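Local coordinates for CBIX (PDB 4CCS), which probably catalyses the last step of siroheme biosynthesis, the insertion of ferrous iron into sirohydrochlorin, as a chelatase of the CbiX family, at residues V5-H10 / E221-A226; A28-L33 / A37-A42; T57-L62 / S72-R77; P99-A104 / A212-A217. All coordinates share one frame; numbering follows the deposited sequence. Where two conformers were deposited one is given.

Contact 1 (V5-H10 / E221-A226); sequences VLIVAH and ESIKAA. With EDO (1,2-ethanediol), chain D.
Val5 and Ile7 of strand 4-9 meet Ile223 of helix 215-226, the last helix of the chain, which comes back to cover one face of the parallel sheet of the N-terminal Rossmann-like half. The packing is wholly aliphatic. Val5 and Ile223 approach tip to tip, with Val5 CG1 3.7 Å from Ile223 CD1. Beside this pair their second branches also come together, Val5 CG2 lying 3.8 Å from Ile223 CG2, so that the two beta-branched residues meet along both prongs. Ile7 joins from further along the strand and crosses Ile223 at about a right angle; its CB is not aimed at the helix, but the bend at chi2 (-51°) carries CD1 to within 3.9 Å of Ile223 CD1. Ile223 CD1 thus touches both strand side chains, while Val30 of helix 16-30 packs on the same isoleucine.

Polar interactions lie at the margins. On the outer side of the helix Lys224 NZ forms a salt bridge with Glu221 OE2 (3.1 Å), reaching it from above the carboxylate plane. Ser222 OG, on the side near Tyr60, is hydrogen-bonded to Asp95. Where the strand ends, His10 stacks on Phe63 and has Phe69 edge-to-face. At the edge of its ring, in plane, His10 ND1 shares a 2.8 Å hydrogen bond with O2 of an ethanediol that is probably a crystallisation additive.

Contact 2 (A28-L33 / A37-A42); sequences ARVAPL and ACVRGA
Val39 of strand 38-43 directs its side chain at the end of the preceding helical segment, 28-33. Its CB lies nearest the backbone of Ala31, 4.3 Å from Ala31 CA, and the two CB atoms, of Val39 and Ala31, are 4.5 Å apart, a loose van der Waals approach. One step further out the branches part. CG1, set anti to the backbone N (chi1 -171°), reaches inward and meets Val30 CG1 at 3.9 Å, the two valines crossing at about a right angle; the Val39 side chain also touches Ile7 of the neighbouring strand. CG2 turns back along its own strand and lies 4.3 Å from Ala37 CB, two residues earlier on the same side.

These residues belong to a right-handed beta-alpha-beta crossover, strand 4-9, helix 16-30 and strand 38-43, in which the helix packs across the sheet before the chain enters the edge strand. Val30 also packs on Ile219 and Ile223 of helix 215-226, Ile223 meeting the same CG1 branch that touches Val39. At the short connection a water lies 2.7 Å from Ala31 O and equally close to Ala37 O, placed to donate to either, though with other acceptors around it it need not serve both at once. Arg40 points away from the helix, but its folded chain brings NH1 back to Val39 O (3.0 Å), the donor standing above the carbonyl plane while the oxygen lies in the guanidinium plane.

Contact 3 (T57-L62 / S72-R77); sequences TLIYPL and SELPRR
Leu74 extends from helix 68-80 over Ile59 and Pro61, two residues that face the same way on strand 57-61. With CG anti to the backbone N (chi1 -167°), the leucine stretches out from the helix axis and presents one methyl group to both partners. Leu74 CD2 is 4.1 Å from Ile59 CG2, the side chains meeting at a slant, and a little further, at 4.4 Å, from Pro61 CB. The strand and helix are consecutive elements of a beta-alpha-beta unit completed by strand 87-88, and the helix covers the face of the sheet turned away from helix 215-226. Tyr60, between the two contact residues, points to that other face, where its hydroxyl is hydrogen-bonded to Asp95. Phe63 and Phe69 also pack on Leu74.

Next to the leucine, Glu73 gathers two arginines of the following turn into a salt-bridge network. Arg77 approaches side-on and gives both NE (2.8 Å) and NH2 (3.0 Å) to Glu73 OE2, on the anti side of the carboxylate. On the syn side the same OE2 receives Arg76 NH2 at 3.2 Å in a nearly straight bond (171°), while Arg76 NE makes a longer bond of 3.3 Å to OE1. Arg76 is poorly ordered, so its half of the network is likely the more mobile. The chemistry is therefore divided: apolar packing is what joins these two segments, whereas the charge of the buried Glu73 is probably balanced within the helix, where three donors converge on one oxygen.

Contact 4 (P99-A104 / A212-A217); sequences PALCLA and APQVPA
Leu101 of helix 98-113 inserts its two methyl groups among Ala212, Gln214 and Val215, where the chain turns into helix 215-226. CD1 takes the outer side, 3.8 Å from Ala212 CB and 3.4 Å from Gln214 OE1, the latter a close approach of a methyl group to an amide oxygen and not a polar bond. CD2 faces inward and packs at 3.7 Å on Val215 CG2, the leucine and valine crossing at about a right angle. An extended first torsion, with CG anti to the backbone N (chi1 174°), carries this fork away from its helix to the turn opposite.

The partners are set out by the backbone. Ala212 to Val215 form a type I beta turn closed by Val215 N to Ala212 O (3.2 Å), so that the side chains of Ala212, Gln214 and Val215 collect around one leucine. The Gln214 chain is bent at chi2 (84°), which turns the OE1 end of its amide toward Leu101 CD1, the methyl standing out of the amide plane.

Further out, Val209 adds to the cover of Leu101 and Phe92 to that of Val215. Other sides of helix 98-113 rest, through Cys102 and Leu103, on helix 134-146, and Leu103 is touched by the bound D-malate. Such packing belongs to the two-lobed chelatase fold, at the place where the chain leaves the C-terminal lobe and its last helix crosses back to the N-terminal one.

Contacts 1, 2 and 3 are built round the N-terminal parallel sheet, where strand 4-9 lies between strands 38-43 and 57-61; the centre of contact 1 is about 9 Å from that of contact 2 and about 10 Å from that of contact 3. Probable backbone hydrogen bonds, such as Ile7 O to Ala42 N and Leu6 O to Tyr60 N, join them. Helices 16-30 and 215-226 cover one face, helix 68-80 the other. Contact 4, centred about 16 Å from contact 1 and about 23 Å from contact 3, uses the start of helix 215-226. Contacts 2, 3 and 4 follow in series inside the loop closed by contact 1, consistent with the last helix linking the two lobes.

Contact 1 (V5-H10 / E221-A226)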
loop_
_atom_site.group_PDB
_atom_site.type_symbol
_atom_site.label_atom_id
_atom_site.label_comp_id
_atom_site.label_asym_id
_atom_site.label_seq_id
_atom_site.Cartn_x
_atom_site.Cartn_y
_atom_site.Cartn_z
ATOM N N VAL A 5 0.956 -9.093 17.553
ATOM C CA VAL A 5 1.143 -8.540 16.195
ATOM C C VAL A 5 0.771 -7.054 16.141
ATOM O O VAL A 5 -0.332 -6.673 16.535
ATOM C CB VAL A 5 0.421 -9.361 15.075
ATOM C CG1 VAL A 5 0.664 -8.759 13.683
ATOM C CG2 VAL A 5 0.847 -10.831 15.095
ATOM N N LEU A 6 1.677 -6.230 15.601
ATOM C CA LEU A 6 1.417 -4.808 15.426
ATOM C C LEU A 6 1.493 -4.439 13.937
ATOM O O LEU A 6 2.519 -4.670 13.305
ATOM C CB LEU A 6 2.414 -3.999 16.289
ATOM C CG LEU A 6 2.153 -2.502 16.522
ATOM C CD1 LEU A 6 0.749 -2.235 17.118
ATOM C CD2 LEU A 6 3.215 -1.925 17.449
ATOM N N ILE A 7 0.382 -3.927 13.380
ATOM C CA ILE A 7 0.270 -3.438 11.990
ATOM C C ILE A 7 0.677 -1.967 12.083
ATOM O O ILE A 7 0.025 -1.189 12.791
ATOM C CB ILE A 7 -1.162 -3.591 11.417
ATOM C CG1 ILE A 7 -1.746 -5.024 11.597
ATOM C CG2 ILE A 7 -1.239 -3.124 9.956
ATOM C CD1 ILE A 7 -0.945 -6.230 11.153
ATOM N N VAL A 8 1.786 -1.612 11.425
ATOM C CA VAL A 8 2.391 -0.283 11.532
ATOM C C VAL A 8 2.315 0.511 10.236
ATOM O O VAL A 8 2.779 0.049 9.194
ATOM C CB VAL A 8 3.849 -0.399 12.067
ATOM C CG1 VAL A 8 4.545 0.963 12.121
ATOM C CG2 VAL A 8 3.877 -1.063 13.444
ATOM N N ALA A 9 1.766 1.725 10.318
ATOM C CA ALA A 9 1.723 2.643 9.187
ATOM C C ALA A 9 2.770 3.744 9.358
ATOM O O ALA A 9 3.096 4.130 10.494
ATOM C CB ALA A 9 0.351 3.275 9.084
ATOM N N HIS A 10 3.273 4.270 8.230
ATOM C CA HIS A 10 4.152 5.441 8.224
ATOM C C HIS A 10 3.312 6.615 8.717
ATOM O O HIS A 10 2.126 6.691 8.406
ATOM C CB HIS A 10 4.604 5.789 6.791
ATOM C CG HIS A 10 5.915 5.193 6.414
ATOM N ND1 HIS A 10 7.027 5.319 7.225
ATOM C CD2 HIS A 10 6.252 4.487 5.313
ATOM C CE1 HIS A 10 7.994 4.661 6.606
ATOM N NE2 HIS A 10 7.573 4.152 5.448
ATOM N N GLU A 221 -3.152 -13.667 6.143
ATOM C CA GLU A 221 -2.419 -14.803 5.559
ATOM C C GLU A 221 -0.929 -14.636 5.699
ATOM O O GLU A 221 -0.246 -15.614 5.982
ATOM C CB GLU A 221 -2.839 -15.111 4.101
ATOM C CG GLU A 221 -4.308 -15.499 3.949
ATOM C CD GLU A 221 -4.823 -16.692 4.744
ATOM O OE1 GLU A 221 -4.016 -17.584 5.083
ATOM O OE2 GLU A 221 -6.045 -16.750 5.003
ATOM N N SER A 222 -0.427 -13.387 5.595
ATOM C CA SER A 222 0.985 -13.085 5.782
ATOM C C SER A 222 1.430 -13.248 7.247
ATOM O O SER A 222 2.550 -13.689 7.483
ATOM C CB SER A 222 1.319 -11.701 5.233
ATOM O OG SER A 222 1.217 -11.761 3.820
ATOM N N ILE A 223 0.549 -12.919 8.217
ATOM C CA ILE A 223 0.815 -13.094 9.653
ATOM C C ILE A 223 0.863 -14.617 9.972
ATOM O O ILE A 223 1.848 -15.092 10.545
ATOM C CB ILE A 223 -0.234 -12.358 10.544
ATOM C CG1 ILE A 223 -0.129 -10.808 10.396
ATOM C CG2 ILE A 223 -0.076 -12.773 12.019
ATOM C CD1 ILE A 223 -1.382 -10.056 10.867
ATOM N N LYS A 224 -0.204 -15.353 9.596
ATOM C CA LYS A 224 -0.356 -16.808 9.784
ATOM C C LYS A 224 0.857 -17.586 9.258
ATOM O O LYS A 224 1.319 -18.508 9.925
ATOM C CB LYS A 224 -1.638 -17.316 9.111
ATOM C CG LYS A 224 -2.911 -17.047 9.907
ATOM C CD LYS A 224 -4.116 -17.797 9.340
ATOM C CE LYS A 224 -4.938 -16.976 8.377
ATOM N NZ LYS A 224 -6.164 -17.696 7.945
ATOM N N ALA A 225 1.397 -17.175 8.089
ATOM C CA ALA A 225 2.571 -17.779 7.450
ATOM C C ALA A 225 3.858 -17.553 8.249
ATOM O O ALA A 225 4.785 -18.362 8.148
ATOM C CB ALA A 225 2.735 -17.234 6.034
ATOM N N ALA A 226 3.928 -16.453 9.023
ATOM C CA ALA A 226 5.106 -16.117 9.830
ATOM C C ALA A 226 5.070 -16.705 11.254
ATOM O O ALA A 226 6.071 -16.631 11.972
ATOM C CB ALA A 226 5.296 -14.615 9.875
HETATM C C1 EDO D . 6.859 9.391 9.690
HETATM O O1 EDO D . 6.091 9.237 10.885
HETATM C C2 EDO D . 7.665 8.122 9.442
HETATM O O2 EDO D . 6.772 7.017 9.394
#

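Contact 2 (A28-L33 / A37-A42)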
loop_
_atom_site.group_PDB
_atom_site.type_symbol
_atom_site.label_atom_id
_atom_site.label_comp_id
_atom_site.label_asym_id
_atom_site.label_seq_id
_atom_site.Cartn_x
_atom_site.Cartn_y
_atom_site.Cartn_z
ATOM N N ALA A 28 -8.486 -4.274 13.459
ATOM C CA ALA A 28 -9.725 -4.874 13.960
ATOM C C ALA A 28 -10.384 -5.784 12.910
ATOM O O ALA A 28 -11.057 -6.742 13.285
ATOM C CB ALA A 28 -10.696 -3.802 14.426
ATOM N N ARG A 29 -10.171 -5.507 11.606
ATOM C CA ARG A 29 -10.689 -6.341 10.519
ATOM C C ARG A 29 -9.776 -7.559 10.330
ATOM O O ARG A 29 -10.269 -8.644 10.010
ATOM C CB ARG A 29 -10.854 -5.543 9.212
ATOM C CG ARG A 29 -12.012 -4.537 9.236
ATOM C CD ARG A 29 -11.799 -3.427 8.228
ATOM N NE ARG A 29 -12.141 -3.847 6.869
ATOM C CZ ARG A 29 -11.555 -3.396 5.760
ATOM N NH1 ARG A 29 -10.558 -2.515 5.834
ATOM N NH2 ARG A 29 -11.942 -3.842 4.572
ATOM N N VAL A 30 -8.460 -7.393 10.559
ATOM C CA VAL A 30 -7.458 -8.465 10.490
ATOM C C VAL A 30 -7.698 -9.476 11.641
ATOM O O VAL A 30 -7.710 -10.691 11.407
ATOM C CB VAL A 30 -6.002 -7.894 10.491
ATOM C CG1 VAL A 30 -4.941 -8.987 10.660
ATOM C CG2 VAL A 30 -5.723 -7.062 9.234
ATOM N N ALA A 31 -7.899 -8.949 12.871
ATOM C CA ALA A 31 -8.067 -9.682 14.133
ATOM C C ALA A 31 -8.929 -10.986 14.056
ATOM O O ALA A 31 -8.359 -12.027 14.376
ATOM C CB ALA A 31 -8.590 -8.752 15.227
ATOM N N PRO A 32 -10.231 -10.970 13.611
ATOM C CA PRO A 32 -11.007 -12.236 13.583
ATOM C C PRO A 32 -10.495 -13.308 12.608
ATOM O O PRO A 32 -10.943 -14.458 12.675
ATOM C CB PRO A 32 -12.424 -11.785 13.236
ATOM C CG PRO A 32 -12.251 -10.508 12.507
ATOM C CD PRO A 32 -11.072 -9.847 13.142
ATOM N N LEU A 33 -9.531 -12.940 11.740
ATOM C CA LEU A 33 -8.937 -13.823 10.742
ATOM C C LEU A 33 -7.642 -14.494 11.217
ATOM O O LEU A 33 -7.161 -15.403 10.541
ATOM C CB LEU A 33 -8.738 -13.070 9.404
ATOM C CG LEU A 33 -9.936 -12.272 8.868
ATOM C CD1 LEU A 33 -9.552 -11.480 7.644
ATOM C CD2 LEU A 33 -11.128 -13.173 8.553
ATOM N N ALA A 37 -3.400 -15.033 17.365
ATOM C CA ALA A 37 -2.635 -13.828 17.679
ATOM C C ALA A 37 -3.488 -12.667 18.200
ATOM O O ALA A 37 -4.693 -12.631 17.957
ATOM C CB ALA A 37 -1.865 -13.378 16.437
ATOM N N CYS A 38 -2.835 -11.718 18.905
ATOM C CA CYS A 38 -3.432 -10.484 19.427
ATOM C C CYS A 38 -2.966 -9.390 18.460
ATOM O O CYS A 38 -1.798 -9.004 18.524
ATOM C CB CYS A 38 -2.936 -10.209 20.844
ATOM S SG CYS A 38 -3.258 -11.547 22.023
ATOM N N VAL A 39 -3.833 -8.945 17.556
ATOM C CA VAL A 39 -3.523 -7.960 16.511
ATOM C C VAL A 39 -3.973 -6.557 16.874
ATOM O O VAL A 39 -5.148 -6.341 17.152
ATOM C CB VAL A 39 -4.123 -8.400 15.143
ATOM C CG1 VAL A 39 -3.623 -7.507 13.996
ATOM C CG2 VAL A 39 -3.816 -9.872 14.852
ATOM N N ARG A 40 -3.036 -5.596 16.825
ATOM C CA ARG A 40 -3.336 -4.185 17.102
ATOM C C ARG A 40 -2.720 -3.316 16.001
ATOM O O ARG A 40 -1.863 -3.801 15.254
ATOM C CB ARG A 40 -2.821 -3.769 18.493
ATOM C CG ARG A 40 -3.545 -4.451 19.667
ATOM C CD ARG A 40 -5.010 -4.040 19.786
ATOM N NE ARG A 40 -5.665 -4.629 20.957
ATOM C CZ ARG A 40 -6.272 -5.813 20.977
ATOM N NH1 ARG A 40 -6.313 -6.567 19.884
ATOM N NH2 ARG A 40 -6.842 -6.252 22.087
ATOM N N GLY A 41 -3.183 -2.063 15.868
ATOM C CA GLY A 41 -2.672 -1.154 14.844
ATOM C C GLY A 41 -1.998 0.081 15.448
ATOM O O GLY A 41 -2.335 0.507 16.561
ATOM N N ALA A 42 -1.040 0.652 14.707
ATOM C CA ALA A 42 -0.317 1.854 15.130
ATOM C C ALA A 42 0.161 2.680 13.949
ATOM O O ALA A 42 0.532 2.139 12.902
ATOM C CB ALA A 42 0.887 1.465 15.993
HETATM O O HOH W 1 -7.013 -12.182 16.720
#

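Contact 3 (T57-L62 / S72-R77)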
loop_
_atom_site.group_PDB
_atom_site.type_symbol
_atom_site.label_atom_id
_atom_site.label_comp_id
_atom_site.label_asym_id
_atom_site.label_seq_id
_atom_site.Cartn_x
_atom_site.Cartn_y
_atom_site.Cartn_z
ATOM N N THR A 57 7.049 -9.725 19.631
ATOM C CA THR A 57 6.015 -9.122 18.775
ATOM C C THR A 57 6.433 -9.204 17.301
ATOM O O THR A 57 7.611 -9.013 16.986
ATOM C CB THR A 57 5.709 -7.656 19.214
ATOM O OG1 THR A 57 5.350 -7.626 20.597
ATOM C CG2 THR A 57 4.588 -7.001 18.400
ATOM N N LEU A 58 5.467 -9.488 16.409
ATOM C CA LEU A 58 5.687 -9.478 14.961
ATOM C C LEU A 58 5.172 -8.123 14.440
ATOM O O LEU A 58 4.112 -7.673 14.857
ATOM C CB LEU A 58 4.939 -10.620 14.241
ATOM C CG LEU A 58 5.241 -12.084 14.637
ATOM C CD1 LEU A 58 4.614 -13.031 13.635
ATOM C CD2 LEU A 58 6.729 -12.359 14.690
ATOM N N ILE A 59 5.924 -7.481 13.548
ATOM C CA ILE A 59 5.551 -6.192 12.963
ATOM C C ILE A 59 5.167 -6.375 11.496
ATOM O O ILE A 59 6.000 -6.838 10.711
ATOM C CB ILE A 59 6.707 -5.144 13.127
ATOM C CG1 ILE A 59 7.213 -5.010 14.609
ATOM C CG2 ILE A 59 6.332 -3.781 12.529
ATOM C CD1 ILE A 59 6.133 -4.610 15.734
ATOM N N TYR A 60 3.920 -6.017 11.119
ATOM C CA TYR A 60 3.515 -6.035 9.709
ATOM C C TYR A 60 3.548 -4.561 9.239
ATOM O O TYR A 60 2.646 -3.793 9.579
ATOM C CB TYR A 60 2.134 -6.668 9.468
ATOM C CG TYR A 60 1.766 -6.757 7.997
ATOM C CD1 TYR A 60 1.109 -5.708 7.355
ATOM C CD2 TYR A 60 2.075 -7.891 7.246
ATOM C CE1 TYR A 60 0.783 -5.778 6.000
ATOM C CE2 TYR A 60 1.742 -7.975 5.893
ATOM C CZ TYR A 60 1.107 -6.910 5.270
ATOM O OH TYR A 60 0.754 -6.999 3.944
ATOM N N PRO A 61 4.594 -4.168 8.500
ATOM C CA PRO A 61 4.699 -2.776 8.047
ATOM C C PRO A 61 3.873 -2.493 6.789
ATOM O O PRO A 61 4.018 -3.182 5.774
ATOM C CB PRO A 61 6.201 -2.581 7.819
ATOM C CG PRO A 61 6.765 -3.966 7.599
ATOM C CD PRO A 61 5.735 -4.987 8.024
ATOM N N LEU A 62 3.028 -1.446 6.839
ATOM C CA LEU A 62 2.246 -1.019 5.666
ATOM C C LEU A 62 3.120 -0.150 4.736
ATOM O O LEU A 62 2.745 0.970 4.383
ATOM C CB LEU A 62 0.978 -0.252 6.099
ATOM C CG LEU A 62 -0.132 -1.045 6.795
ATOM C CD1 LEU A 62 -1.263 -0.108 7.233
ATOM C CD2 LEU A 62 -0.710 -2.127 5.878
ATOM N N SER A 72 17.003 -0.451 8.943
ATOM C CA SER A 72 17.714 0.298 9.981
ATOM C C SER A 72 16.851 1.178 10.898
ATOM O O SER A 72 17.025 1.106 12.116
ATOM C CB SER A 72 18.818 1.145 9.355
ATOM O OG SER A 72 19.686 0.353 8.560
ATOM N N GLU A 73 15.962 2.024 10.331
ATOM C CA GLU A 73 15.143 2.958 11.110
ATOM C C GLU A 73 14.124 2.278 12.024
ATOM O O GLU A 73 14.166 2.501 13.235
ATOM C CB GLU A 73 14.472 4.015 10.214
ATOM C CG GLU A 73 13.842 5.189 10.965
ATOM C CD GLU A 73 14.705 6.026 11.900
ATOM O OE1 GLU A 73 15.948 5.865 11.907
ATOM O OE2 GLU A 73 14.123 6.858 12.630
ATOM N N LEU A 74 13.200 1.483 11.452
ATOM C CA LEU A 74 12.179 0.754 12.210
ATOM C C LEU A 74 12.823 -0.145 13.297
ATOM O O LEU A 74 12.328 -0.086 14.417
ATOM C CB LEU A 74 11.199 -0.002 11.284
ATOM C CG LEU A 74 9.895 -0.557 11.881
ATOM C CD1 LEU A 74 9.051 0.531 12.542
ATOM C CD2 LEU A 74 9.073 -1.248 10.811
ATOM N N PRO A 75 13.973 -0.862 13.033
ATOM C CA PRO A 75 14.619 -1.623 14.114
ATOM C C PRO A 75 15.157 -0.717 15.236
ATOM O O PRO A 75 15.116 -1.119 16.398
ATOM C CB PRO A 75 15.750 -2.368 13.404
ATOM C CG PRO A 75 15.269 -2.547 12.038
ATOM C CD PRO A 75 14.485 -1.311 11.718
ATOM N N ARG A 76 15.640 0.498 14.890
ATOM C CA ARG A 76 16.155 1.482 15.850
ATOM C C ARG A 76 14.998 2.029 16.706
ATOM O O ARG A 76 15.117 2.051 17.930
ATOM C CB ARG A 76 16.908 2.613 15.123
ATOM C CG ARG A 76 17.676 3.563 16.042
ATOM C CD ARG A 76 18.032 4.867 15.346
ATOM N NE ARG A 76 16.852 5.691 15.071
ATOM C CZ ARG A 76 16.388 6.638 15.881
ATOM N NH1 ARG A 76 17.000 6.897 17.030
ATOM N NH2 ARG A 76 15.310 7.335 15.547
ATOM N N ARG A 77 13.868 2.412 16.069
ATOM C CA ARG A 77 12.665 2.902 16.758
ATOM C C ARG A 77 11.997 1.823 17.641
ATOM O O ARG A 77 11.256 2.171 18.566
ATOM C CB ARG A 77 11.664 3.508 15.766
ATOM C CG ARG A 77 11.958 4.964 15.451
ATOM C CD ARG A 77 10.905 5.591 14.565
ATOM N NE ARG A 77 11.522 6.494 13.595
ATOM C CZ ARG A 77 10.858 7.213 12.697
ATOM N NH1 ARG A 77 9.531 7.155 12.637
ATOM N NH2 ARG A 77 11.512 7.999 11.855
#

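Contact 4 (P99-A104 / A212-A217)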
loop_
_atom_site.group_PDB
_atom_site.type_symbol
_atom_site.label_atom_id
_atom_site.label_comp_id
_atom_site.label_asym_id
_atom_site.label_seq_id
_atom_site.Cartn_x
_atom_site.Cartn_y
_atom_site.Cartn_z
ATOM N N PRO A 99 -0.472 -8.527 -6.221
ATOM C CA PRO A 99 -0.772 -8.481 -7.665
ATOM C C PRO A 99 -2.157 -9.012 -8.024
ATOM O O PRO A 99 -2.823 -8.411 -8.868
ATOM C CB PRO A 99 0.369 -9.298 -8.305
ATOM C CG PRO A 99 1.494 -9.160 -7.342
ATOM C CD PRO A 99 0.841 -9.178 -5.983
ATOM N N ALA A 100 -2.613 -10.089 -7.357
ATOM C CA ALA A 100 -3.954 -10.652 -7.615
ATOM C C ALA A 100 -5.035 -9.661 -7.149
ATOM O O ALA A 100 -6.035 -9.465 -7.846
ATOM C CB ALA A 100 -4.115 -11.979 -6.907
ATOM N N LEU A 101 -4.795 -8.986 -6.016
ATOM C CA LEU A 101 -5.744 -7.970 -5.514
ATOM C C LEU A 101 -5.927 -6.814 -6.518
ATOM O O LEU A 101 -7.075 -6.422 -6.803
ATOM C CB LEU A 101 -5.323 -7.457 -4.118
ATOM C CG LEU A 101 -6.146 -6.285 -3.543
ATOM C CD1 LEU A 101 -7.622 -6.653 -3.433
ATOM C CD2 LEU A 101 -5.621 -5.889 -2.218
ATOM N N CYS A 102 -4.808 -6.298 -7.080
ATOM C CA CYS A 102 -4.820 -5.222 -8.081
ATOM C C CYS A 102 -5.593 -5.667 -9.306
ATOM O O CYS A 102 -6.395 -4.899 -9.839
ATOM C CB CYS A 102 -3.403 -4.794 -8.449
ATOM S SG CYS A 102 -2.489 -4.016 -7.092
ATOM N N LEU A 103 -5.365 -6.919 -9.747
ATOM C CA LEU A 103 -6.072 -7.464 -10.913
ATOM C C LEU A 103 -7.581 -7.573 -10.676
ATOM O O LEU A 103 -8.351 -7.159 -11.537
ATOM C CB LEU A 103 -5.458 -8.805 -11.381
ATOM C CG LEU A 103 -6.050 -9.418 -12.668
ATOM C CD1 LEU A 103 -5.875 -8.495 -13.871
ATOM C CD2 LEU A 103 -5.415 -10.790 -12.967
ATOM N N ALA A 104 -8.002 -8.090 -9.516
ATOM C CA ALA A 104 -9.425 -8.228 -9.191
ATOM C C ALA A 104 -10.112 -6.847 -9.125
ATOM O O ALA A 104 -11.214 -6.688 -9.646
ATOM C CB ALA A 104 -9.583 -8.954 -7.872
ATOM N N ALA A 212 -9.046 -1.680 -0.033
ATOM C CA ALA A 212 -9.819 -2.776 -0.634
ATOM C C ALA A 212 -10.382 -3.755 0.403
ATOM O O ALA A 212 -9.733 -3.994 1.416
ATOM C CB ALA A 212 -8.983 -3.518 -1.670
ATOM N N PRO A 213 -11.567 -4.364 0.137
ATOM C CA PRO A 213 -12.152 -5.299 1.117
ATOM C C PRO A 213 -11.314 -6.537 1.394
ATOM O O PRO A 213 -11.390 -7.084 2.495
ATOM C CB PRO A 213 -13.536 -5.648 0.537
ATOM C CG PRO A 213 -13.612 -5.037 -0.807
ATOM C CD PRO A 213 -12.540 -3.981 -0.911
ATOM N N GLN A 214 -10.463 -6.958 0.434
ATOM C CA GLN A 214 -9.643 -8.162 0.618
ATOM C C GLN A 214 -8.324 -7.919 1.350
ATOM O O GLN A 214 -7.613 -8.882 1.601
ATOM C CB GLN A 214 -9.373 -8.875 -0.720
ATOM C CG GLN A 214 -10.629 -9.268 -1.485
ATOM C CD GLN A 214 -11.226 -8.164 -2.336
ATOM O OE1 GLN A 214 -10.779 -7.008 -2.334
ATOM N NE2 GLN A 214 -12.298 -8.474 -3.051
ATOM N N VAL A 215 -7.976 -6.648 1.670
ATOM C CA VAL A 215 -6.710 -6.357 2.351
ATOM C C VAL A 215 -6.609 -7.056 3.737
ATOM O O VAL A 215 -5.577 -7.669 3.980
ATOM C CB VAL A 215 -6.392 -4.832 2.417
ATOM C CG1 VAL A 215 -5.223 -4.546 3.364
ATOM C CG2 VAL A 215 -6.112 -4.276 1.021
ATOM N N PRO A 216 -7.636 -6.990 4.630
ATOM C CA PRO A 216 -7.494 -7.693 5.924
ATOM C C PRO A 216 -7.140 -9.192 5.786
ATOM O O PRO A 216 -6.241 -9.653 6.474
ATOM C CB PRO A 216 -8.843 -7.463 6.609
ATOM C CG PRO A 216 -9.321 -6.173 6.037
ATOM C CD PRO A 216 -8.887 -6.205 4.598
ATOM N N ALA A 217 -7.776 -9.914 4.842
ATOM C CA ALA A 217 -7.498 -11.346 4.609
ATOM C C ALA A 217 -6.082 -11.562 4.095
ATOM O O ALA A 217 -5.401 -12.473 4.555
ATOM C CB ALA A 217 -8.517 -11.932 3.640
#